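Local structure of glucuronoarabinoxylan endo-1,4-beta-xylanase (Clostridium papyrosolvens, 4FMV) at residues Asp56-Gly61 with Tyr114-Gln119; Asn89-Met94 with Ala118-Ala123; Gly370-Gln375 with Thr382-Asn387. The protein probably hydrolyses internal beta-1,4 linkages of xylan-type polysaccharides, this chain being the family 30 catalytic part of a longer protein. One frame throughout, in Å; residues are numbered along the deposited sequence.

Contact 1: Asp56-Gly61 with Tyr114-Gln119; sequences DAWKTG and YTEYAQ
Trp58 lays the six-membered part of its indole against the first turns of helix 114-130, overlapping the stem of Glu116 and the base of Gln119. Its CZ2 lies 3.9 Å from Glu116 CG, which sits in the plane of the ring at its edge, and its CH2 is 3.9 Å from Gln119 CB. The backbone carbonyls of both residues approach the ring obliquely, Gln119 O lying 3.7 Å from Trp58 CZ3. CG of Trp58 stands between its own backbone N and carbonyl carbon (chi1 67°), a rotamer that swings the indole off the short turn and onto the helix. A broad ring suits this place because it can touch two residues about one helical turn apart.

The indole N-H is used as well. Water 1 accepts from Trp58 NE1 at 2.9 Å and donates to both Asp56 OD1 (2.8 Å) and Glu116 OE1 (2.9 Å), so one molecule joins the indole to two carboxylates. OD1 and OE1 are 4.9 Å apart, and the water between them probably eases the repulsion of like charges. Asp56 OD1 is also bonded to Ser93 OG.

Lys59 follows a second route to the same acid. Its CG lies over the centre of one face of the Trp58 ring, and the extended chain then carries NZ across Glu116 at about a right angle, to a salt bridge with OE1 of 3.1 Å. Lys113 makes a further salt bridge to OE2. Two lysines should favour the charged form of Glu116. The arrangement is that of a beta-alpha loop in a (beta/alpha)8 barrel, here the loop after strand 45-49, folded over the start of a neighbouring barrel helix.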
loop_
_atom_site.group_PDB
_atom_site.type_symbol
_atom_site.label_atom_id
_atom_site.label_comp_id
_atom_site.label_asym_id
_atom_site.label_seq_id
_atom_site.Cartn_x
_atom_site.Cartn_y
_atom_site.Cartn_z
ATOM N N ASP A 56 -22.581 18.857 5.110
ATOM C CA ASP A 56 -23.321 18.971 3.853
ATOM C C ASP A 56 -22.778 20.063 2.929
ATOM O O ASP A 56 -23.317 20.275 1.835
ATOM C CB ASP A 56 -24.808 19.229 4.109
ATOM C CG ASP A 56 -25.477 18.092 4.859
ATOM O OD1 ASP A 56 -24.934 16.966 4.876
ATOM O OD2 ASP A 56 -26.545 18.337 5.450
ATOM N N ALA A 57 -21.718 20.747 3.370
ATOM C CA ALA A 57 -21.220 21.923 2.652
ATOM C C ALA A 57 -20.693 21.548 1.268
ATOM O O ALA A 57 -20.560 22.409 0.388
ATOM C CB ALA A 57 -20.154 22.652 3.480
ATOM N N TRP A 58 -20.398 20.261 1.066
ATOM C CA TRP A 58 -19.976 19.807 -0.247
ATOM C C TRP A 58 -21.047 20.039 -1.309
ATOM O O TRP A 58 -20.727 20.198 -2.489
ATOM C CB TRP A 58 -19.590 18.335 -0.231
ATOM C CG TRP A 58 -20.717 17.414 0.024
ATOM C CD1 TRP A 58 -21.188 17.016 1.251
ATOM C CD2 TRP A 58 -21.506 16.716 -0.951
ATOM N NE1 TRP A 58 -22.234 16.147 1.090
ATOM C CE2 TRP A 58 -22.451 15.949 -0.249
ATOM C CE3 TRP A 58 -21.524 16.697 -2.353
ATOM C CZ2 TRP A 58 -23.392 15.137 -0.896
ATOM C CZ3 TRP A 58 -22.463 15.903 -2.990
ATOM C CH2 TRP A 58 -23.382 15.131 -2.259
ATOM N N LYS A 59 -22.313 20.039 -0.895
ATOM C CA LYS A 59 -23.412 20.254 -1.830
ATOM C C LYS A 59 -23.419 21.677 -2.381
ATOM O O LYS A 59 -23.883 21.907 -3.500
ATOM C CB LYS A 59 -24.755 19.953 -1.171
ATOM C CG LYS A 59 -24.869 18.536 -0.596
ATOM C CD LYS A 59 -26.326 18.240 -0.244
ATOM C CE LYS A 59 -26.507 16.887 0.432
ATOM N NZ LYS A 59 -27.972 16.631 0.612
ATOM N N THR A 60 -22.931 22.630 -1.591
ATOM C CA THR A 60 -22.855 24.031 -2.034
ATOM C C THR A 60 -21.485 24.429 -2.577
ATOM O O THR A 60 -21.284 25.581 -2.914
ATOM C CB THR A 60 -23.290 25.040 -0.944
ATOM O OG1 THR A 60 -22.391 24.976 0.167
ATOM C CG2 THR A 60 -24.703 24.747 -0.478
ATOM N N GLY A 61 -20.547 23.481 -2.639
ATOM C CA GLY A 61 -19.265 23.719 -3.260
ATOM C C GLY A 61 -18.259 24.457 -2.382
ATOM O O GLY A 61 -17.321 25.088 -2.898
ATOM N N TYR A 114 -27.585 5.954 -0.397
ATOM C CA TYR A 114 -26.496 5.365 -1.171
ATOM C C TYR A 114 -26.203 6.230 -2.406
ATOM O O TYR A 114 -25.040 6.381 -2.816
ATOM C CB TYR A 114 -26.811 3.921 -1.607
ATOM C CG TYR A 114 -26.538 2.838 -0.578
ATOM C CD1 TYR A 114 -26.640 3.089 0.788
ATOM C CD2 TYR A 114 -26.205 1.539 -0.989
ATOM C CE1 TYR A 114 -26.411 2.073 1.724
ATOM C CE2 TYR A 114 -25.963 0.534 -0.076
ATOM C CZ TYR A 114 -26.073 0.795 1.276
ATOM O OH TYR A 114 -25.839 -0.228 2.169
ATOM N N THR A 115 -27.260 6.773 -3.005
ATOM C CA THR A 115 -27.123 7.637 -4.193
ATOM C C THR A 115 -26.385 8.931 -3.827
ATOM O O THR A 115 -25.413 9.310 -4.481
ATOM C CB THR A 115 -28.501 7.953 -4.804
ATOM O OG1 THR A 115 -29.066 6.736 -5.310
ATOM C CG2 THR A 115 -28.387 8.962 -5.935
ATOM N N GLU A 116 -26.830 9.581 -2.756
ATOM C CA GLU A 116 -26.168 10.787 -2.280
ATOM C C GLU A 116 -24.697 10.508 -1.954
ATOM O O GLU A 116 -23.806 11.330 -2.237
ATOM C CB GLU A 116 -26.905 11.384 -1.068
ATOM C CG GLU A 116 -26.540 12.871 -0.835
ATOM C CD GLU A 116 -27.234 13.485 0.374
ATOM O OE1 GLU A 116 -26.532 13.992 1.273
ATOM O OE2 GLU A 116 -28.478 13.476 0.422
ATOM N N TYR A 117 -24.430 9.343 -1.379
ATOM C CA TYR A 117 -23.061 9.003 -0.994
ATOM C C TYR A 117 -22.147 8.872 -2.216
ATOM O O TYR A 117 -20.992 9.313 -2.184
ATOM C CB TYR A 117 -23.020 7.734 -0.138
ATOM C CG TYR A 117 -21.638 7.394 0.402
ATOM C CD1 TYR A 117 -20.919 8.306 1.173
ATOM C CD2 TYR A 117 -21.059 6.149 0.162
ATOM C CE1 TYR A 117 -19.674 7.992 1.675
ATOM C CE2 TYR A 117 -19.807 5.832 0.659
ATOM C CZ TYR A 117 -19.121 6.757 1.410
ATOM O OH TYR A 117 -17.874 6.443 1.909
ATOM N N ALA A 118 -22.663 8.288 -3.295
ATOM C CA ALA A 118 -21.914 8.220 -4.544
ATOM C C ALA A 118 -21.662 9.619 -5.105
ATOM O O ALA A 118 -20.608 9.870 -5.665
ATOM C CB ALA A 118 -22.645 7.359 -5.572
ATOM N N GLN A 119 -22.630 10.521 -4.967
ATOM C CA GLN A 119 -22.438 11.927 -5.391
ATOM C C GLN A 119 -21.386 12.633 -4.546
ATOM O O GLN A 119 -20.598 13.439 -5.036
ATOM C CB GLN A 119 -23.750 12.710 -5.301
ATOM C CG GLN A 119 -24.776 12.219 -6.279
ATOM C CD GLN A 119 -26.122 12.860 -6.081
ATOM O OE1 GLN A 119 -26.438 13.360 -5.002
ATOM N NE2 GLN A 119 -26.934 12.849 -7.129
HETATM O O HOH W 1 -24.401 15.241 2.754
#

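Contact 2: Asn89-Met94 with Ala118-Ala123; sequences NPPASM and AQYLNA
Tyr120 reaches from helix 114-130 of the (beta/alpha)8 barrel into the loop after barrel strand 82-86, which packs on that helix, and its CB meets the methyl of Met94, with CE 3.7 Å away. The extended Met94 chain brings this methyl to the base of the tyrosine. Because CG of Tyr120 is anti to the backbone N (chi1 172°), the ring is thrown outward from the helix and straight at Pro91, which arrives from the opposite direction.

Further out, the pyrrolidine covers one face. Pro91 CG is 3.5 Å from Tyr120 CE1, and CD lies almost over the middle of the ring, 3.6 Å from the centroid and only 12° off the normal, a true CH-pi contact. Proline suits this place: its compact, restrained ring presents the C-H groups of CG and CD, and CD, next to the amide nitrogen, is somewhat electron-poor. Trp58 adds an edge-to-face partner to the tyrosine.

At the tip, the phenol OH donates to water 2 at 2.6 Å. That water lies in the plane of the ring and in turn donates to Asn89 O at 2.7 Å. The chemistry is thus divided along one side chain: dispersion and CH-pi attraction hold the buried carbons, while the hydroxyl gives its proton to a water that passes on to a backbone carbonyl, which probably helps to position the end of the ring.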
loop_
_atom_site.group_PDB
_atom_site.type_symbol
_atom_site.label_atom_id
_atom_site.label_comp_id
_atom_site.label_asym_id
_atom_site.label_seq_id
_atom_site.Cartn_x
_atom_site.Cartn_y
_atom_site.Cartn_z
ATOM N N ASN A 89 -16.208 7.749 7.382
ATOM C CA ASN A 89 -17.644 7.955 7.543
ATOM C C ASN A 89 -18.173 8.806 6.403
ATOM O O ASN A 89 -17.440 9.624 5.842
ATOM C CB ASN A 89 -17.978 8.688 8.855
ATOM C CG ASN A 89 -17.516 7.943 10.106
ATOM O OD1 ASN A 89 -18.145 6.981 10.555
ATOM N ND2 ASN A 89 -16.442 8.428 10.700
ATOM N N PRO A 90 -19.461 8.640 6.059
ATOM C CA PRO A 90 -19.995 9.713 5.219
ATOM C C PRO A 90 -20.318 10.919 6.109
ATOM O O PRO A 90 -20.179 10.801 7.330
ATOM C CB PRO A 90 -21.268 9.105 4.647
ATOM C CG PRO A 90 -21.690 8.074 5.642
ATOM C CD PRO A 90 -20.433 7.564 6.312
ATOM N N PRO A 91 -20.803 12.032 5.517
ATOM C CA PRO A 91 -21.337 13.125 6.330
ATOM C C PRO A 91 -22.401 12.627 7.298
ATOM O O PRO A 91 -23.140 11.693 6.982
ATOM C CB PRO A 91 -21.988 14.040 5.289
ATOM C CG PRO A 91 -21.190 13.823 4.070
ATOM C CD PRO A 91 -20.915 12.329 4.081
ATOM N N ALA A 92 -22.465 13.252 8.468
ATOM C CA ALA A 92 -23.361 12.819 9.534
ATOM C C ALA A 92 -24.805 12.676 9.058
ATOM O O ALA A 92 -25.509 11.779 9.517
ATOM C CB ALA A 92 -23.288 13.798 10.703
ATOM N N SER A 93 -25.239 13.537 8.130
ATOM C CA SER A 93 -26.641 13.536 7.691
ATOM C C SER A 93 -27.020 12.295 6.883
ATOM O O SER A 93 -28.201 12.047 6.657
ATOM C CB SER A 93 -26.986 14.804 6.888
ATOM O OG SER A 93 -26.264 14.876 5.653
ATOM N N MET A 94 -26.021 11.546 6.408
ATOM C CA MET A 94 -26.290 10.310 5.670
ATOM C C MET A 94 -26.321 9.042 6.539
ATOM O O MET A 94 -26.702 7.969 6.055
ATOM C CB MET A 94 -25.227 10.099 4.598
ATOM C CG MET A 94 -25.026 11.257 3.615
ATOM S SD MET A 94 -24.084 10.622 2.202
ATOM C CE MET A 94 -23.631 12.169 1.406
ATOM N N ALA A 118 -22.663 8.288 -3.295
ATOM C CA ALA A 118 -21.914 8.220 -4.544
ATOM C C ALA A 118 -21.662 9.619 -5.105
ATOM O O ALA A 118 -20.608 9.870 -5.665
ATOM C CB ALA A 118 -22.645 7.359 -5.572
ATOM N N GLN A 119 -22.630 10.521 -4.967
ATOM C CA GLN A 119 -22.438 11.927 -5.391
ATOM C C GLN A 119 -21.386 12.633 -4.546
ATOM O O GLN A 119 -20.598 13.439 -5.036
ATOM C CB GLN A 119 -23.750 12.710 -5.301
ATOM C CG GLN A 119 -24.776 12.219 -6.279
ATOM C CD GLN A 119 -26.122 12.860 -6.081
ATOM O OE1 GLN A 119 -26.438 13.360 -5.002
ATOM N NE2 GLN A 119 -26.934 12.849 -7.129
ATOM N N TYR A 120 -21.403 12.331 -3.258
ATOM C CA TYR A 120 -20.393 12.828 -2.331
ATOM C C TYR A 120 -19.007 12.368 -2.756
ATOM O O TYR A 120 -18.078 13.173 -2.896
ATOM C CB TYR A 120 -20.731 12.306 -0.945
ATOM C CG TYR A 120 -19.715 12.545 0.153
ATOM C CD1 TYR A 120 -19.545 13.806 0.712
ATOM C CD2 TYR A 120 -18.972 11.489 0.677
ATOM C CE1 TYR A 120 -18.642 14.013 1.749
ATOM C CE2 TYR A 120 -18.062 11.691 1.712
ATOM C CZ TYR A 120 -17.907 12.947 2.242
ATOM O OH TYR A 120 -17.028 13.154 3.280
ATOM N N LEU A 121 -18.848 11.063 -2.954
ATOM C CA LEU A 121 -17.578 10.543 -3.442
ATOM C C LEU A 121 -17.189 11.213 -4.766
ATOM O O LEU A 121 -16.023 11.573 -4.977
ATOM C CB LEU A 121 -17.646 9.016 -3.602
ATOM C CG LEU A 121 -17.762 8.263 -2.269
ATOM C CD1 LEU A 121 -17.701 6.766 -2.503
ATOM C CD2 LEU A 121 -16.640 8.707 -1.316
ATOM N N ASN A 122 -18.153 11.370 -5.668
ATOM C CA ASN A 122 -17.867 12.049 -6.929
ATOM C C ASN A 122 -17.437 13.499 -6.714
ATOM O O ASN A 122 -16.664 14.039 -7.482
ATOM C CB ASN A 122 -19.073 11.993 -7.871
ATOM C CG ASN A 122 -19.046 10.784 -8.773
ATOM O OD1 ASN A 122 -17.983 10.224 -9.038
ATOM N ND2 ASN A 122 -20.213 10.377 -9.260
ATOM N N ALA A 123 -17.948 14.139 -5.673
ATOM C CA ALA A 123 -17.600 15.540 -5.457
ATOM C C ALA A 123 -16.143 15.683 -4.989
ATOM O O ALA A 123 -15.467 16.674 -5.296
ATOM C CB ALA A 123 -18.589 16.209 -4.468
HETATM O O HOH W 2 -15.819 11.077 4.201
#

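Contact 3: Gly370-Gln375 with Thr382-Asn387; sequences GSFTAQ and TTFVGN
Phe372 and Phe384 meet in the interior of the beta domain that sits beside the (beta/alpha)8 barrel in family 30 enzymes. Their strands follow one another in sequence, yet each pairs with others: 371-376 with 334-341, and 380-387 with 321-328 and 347-353. The two strands therefore face each other through side chains, with Ala374 and Phe384 the nearest CA pair at 9.5 Å.

Each phenylalanine starts from an inward-pointing CB, and its first torsion sends the ring on into the interior between the strands. Phe372 does so with CG between its backbone N and carbonyl carbon (chi1 77°), Phe384 with CG anti to the carbonyl carbon (chi1 -55°). The rings form an oblique pair, with centroids 5.3 Å apart and planes at 57°. CE2 of Phe372 hangs over the rim of one face of Phe384, 3.9 Å from its CD2. The opposite face is covered by CG2 of Thr382, two residues earlier on the same strand, so the ring is held between a neighbouring methyl and an aromatic carbon from across the interior. Phe338 stacks on Phe372 and also meets Phe384, extending the cluster.

Ala374 takes the same inward alternation as Phe372, and its small side chain suits a point where the far end of the Phe384 ring comes close, CB lying 3.5 Å from its CZ. Threonine at 382 divides its roles, giving the methyl to the ring and the hydroxyl to a bridging water. Water 3 lies 2.9 Å from Thr382 OG1, and it donates a hydrogen bond to the carbonyl of the facing strand, Gln375 O, at 3.0 Å.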
loop_
_atom_site.group_PDB
_atom_site.type_symbol
_atom_site.label_atom_id
_atom_site.label_comp_id
_atom_site.label_asym_id
_atom_site.label_seq_id
_atom_site.Cartn_x
_atom_site.Cartn_y
_atom_site.Cartn_z
ATOM N N GLY A 370 26.963 -14.090 -14.387
ATOM C CA GLY A 370 25.584 -14.032 -13.933
ATOM C C GLY A 370 25.420 -14.232 -12.435
ATOM O O GLY A 370 24.302 -14.404 -11.961
ATOM N N SER A 371 26.524 -14.193 -11.688
ATOM C CA SER A 371 26.497 -14.495 -10.255
ATOM C C SER A 371 27.200 -13.460 -9.374
ATOM O O SER A 371 28.229 -12.903 -9.760
ATOM C CB SER A 371 27.127 -15.861 -10.005
ATOM O OG SER A 371 26.872 -16.288 -8.679
ATOM N N PHE A 372 26.654 -13.209 -8.183
ATOM C CA PHE A 372 27.385 -12.426 -7.180
ATOM C C PHE A 372 27.047 -12.899 -5.779
ATOM O O PHE A 372 25.935 -13.360 -5.528
ATOM C CB PHE A 372 27.109 -10.922 -7.318
ATOM C CG PHE A 372 25.774 -10.492 -6.772
ATOM C CD1 PHE A 372 24.643 -10.519 -7.570
ATOM C CD2 PHE A 372 25.655 -10.050 -5.458
ATOM C CE1 PHE A 372 23.419 -10.127 -7.076
ATOM C CE2 PHE A 372 24.423 -9.657 -4.951
ATOM C CZ PHE A 372 23.306 -9.690 -5.761
ATOM N N THR A 373 28.005 -12.777 -4.865
ATOM C CA THR A 373 27.778 -13.146 -3.473
ATOM C C THR A 373 27.863 -11.918 -2.564
ATOM O O THR A 373 28.697 -11.031 -2.759
ATOM C CB THR A 373 28.765 -14.240 -2.997
ATOM O OG1 THR A 373 28.659 -15.386 -3.852
ATOM C CG2 THR A 373 28.471 -14.657 -1.548
ATOM N N ALA A 374 26.983 -11.864 -1.576
ATOM C CA ALA A 374 26.936 -10.724 -0.677
ATOM C C ALA A 374 26.836 -11.184 0.769
ATOM O O ALA A 374 26.339 -12.271 1.044
ATOM C CB ALA A 374 25.751 -9.813 -1.044
ATOM N N GLN A 375 27.341 -10.362 1.679
ATOM C CA GLN A 375 27.088 -10.524 3.106
ATOM C C GLN A 375 25.772 -9.842 3.453
ATOM O O GLN A 375 25.588 -8.676 3.148
ATOM C CB GLN A 375 28.197 -9.854 3.914
ATOM C CG GLN A 375 29.544 -10.544 3.785
ATOM C CD GLN A 375 29.523 -11.927 4.397
ATOM O OE1 GLN A 375 29.660 -12.930 3.689
ATOM N NE2 GLN A 375 29.331 -11.992 5.723
ATOM N N THR A 382 18.364 -5.581 2.845
ATOM C CA THR A 382 19.280 -5.046 1.855
ATOM C C THR A 382 18.602 -5.060 0.498
ATOM O O THR A 382 17.961 -6.056 0.111
ATOM C CB THR A 382 20.559 -5.887 1.740
ATOM O OG1 THR A 382 21.299 -5.845 2.964
ATOM C CG2 THR A 382 21.436 -5.372 0.598
ATOM N N THR A 383 18.750 -3.959 -0.233
ATOM C CA THR A 383 18.276 -3.908 -1.609
ATOM C C THR A 383 19.489 -3.788 -2.521
ATOM O O THR A 383 20.336 -2.902 -2.328
ATOM C CB THR A 383 17.319 -2.742 -1.828
ATOM O OG1 THR A 383 16.188 -2.878 -0.957
ATOM C CG2 THR A 383 16.846 -2.702 -3.272
ATOM N N PHE A 384 19.602 -4.705 -3.478
ATOM C CA PHE A 384 20.655 -4.643 -4.487
ATOM C C PHE A 384 20.050 -4.158 -5.799
ATOM O O PHE A 384 19.001 -4.643 -6.223
ATOM C CB PHE A 384 21.275 -6.024 -4.725
ATOM C CG PHE A 384 21.795 -6.686 -3.485
ATOM C CD1 PHE A 384 20.969 -7.492 -2.717
ATOM C CD2 PHE A 384 23.117 -6.522 -3.096
ATOM C CE1 PHE A 384 21.442 -8.106 -1.566
ATOM C CE2 PHE A 384 23.604 -7.131 -1.947
ATOM C CZ PHE A 384 22.760 -7.936 -1.185
ATOM N N VAL A 385 20.720 -3.215 -6.451
ATOM C CA VAL A 385 20.256 -2.684 -7.718
ATOM C C VAL A 385 21.366 -2.746 -8.761
ATOM O O VAL A 385 22.505 -2.385 -8.481
ATOM C CB VAL A 385 19.784 -1.239 -7.549
ATOM C CG1 VAL A 385 19.263 -0.680 -8.879
ATOM C CG2 VAL A 385 18.713 -1.169 -6.448
ATOM N N GLY A 386 21.035 -3.197 -9.969
ATOM C CA GLY A 386 22.016 -3.264 -11.039
ATOM C C GLY A 386 21.398 -3.018 -12.404
ATOM O O GLY A 386 20.175 -3.063 -12.569
ATOM N N ASN A 387 22.240 -2.725 -13.386
ATOM C CA ASN A 387 21.775 -2.640 -14.762
ATOM C C ASN A 387 21.588 -4.020 -15.393
ATOM O O ASN A 387 22.492 -4.851 -15.359
ATOM C CB ASN A 387 22.722 -1.789 -15.594
ATOM C CG ASN A 387 22.579 -0.322 -15.295
ATOM O OD1 ASN A 387 21.554 0.123 -14.773
ATOM N ND2 ASN A 387 23.605 0.446 -15.622
HETATM O O HOH W 3 24.159 -6.042 2.694
#

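How the contacts relate
Contacts 1 and 2 share helix 114-130, and their centres are 5 Å apart in the barrel domain. Contact 1 is the more superficial, mixing charges and water with an indole; contact 2 is buried and mostly apolar. Two separate loops pack on that helix, and Met94 CE, 3.4 Å from Glu116 OE1, brings the contacts together. Contact 3 lies across the chain's centre in the beta domain, its centre about 49 Å from that of contact 2. It is also buried, but joins strand to strand through aromatic rings. Each of the three includes one water bridging its segments: between two carboxylates and an indole N-H in contact 1, and to a backbone carbonyl in the other two.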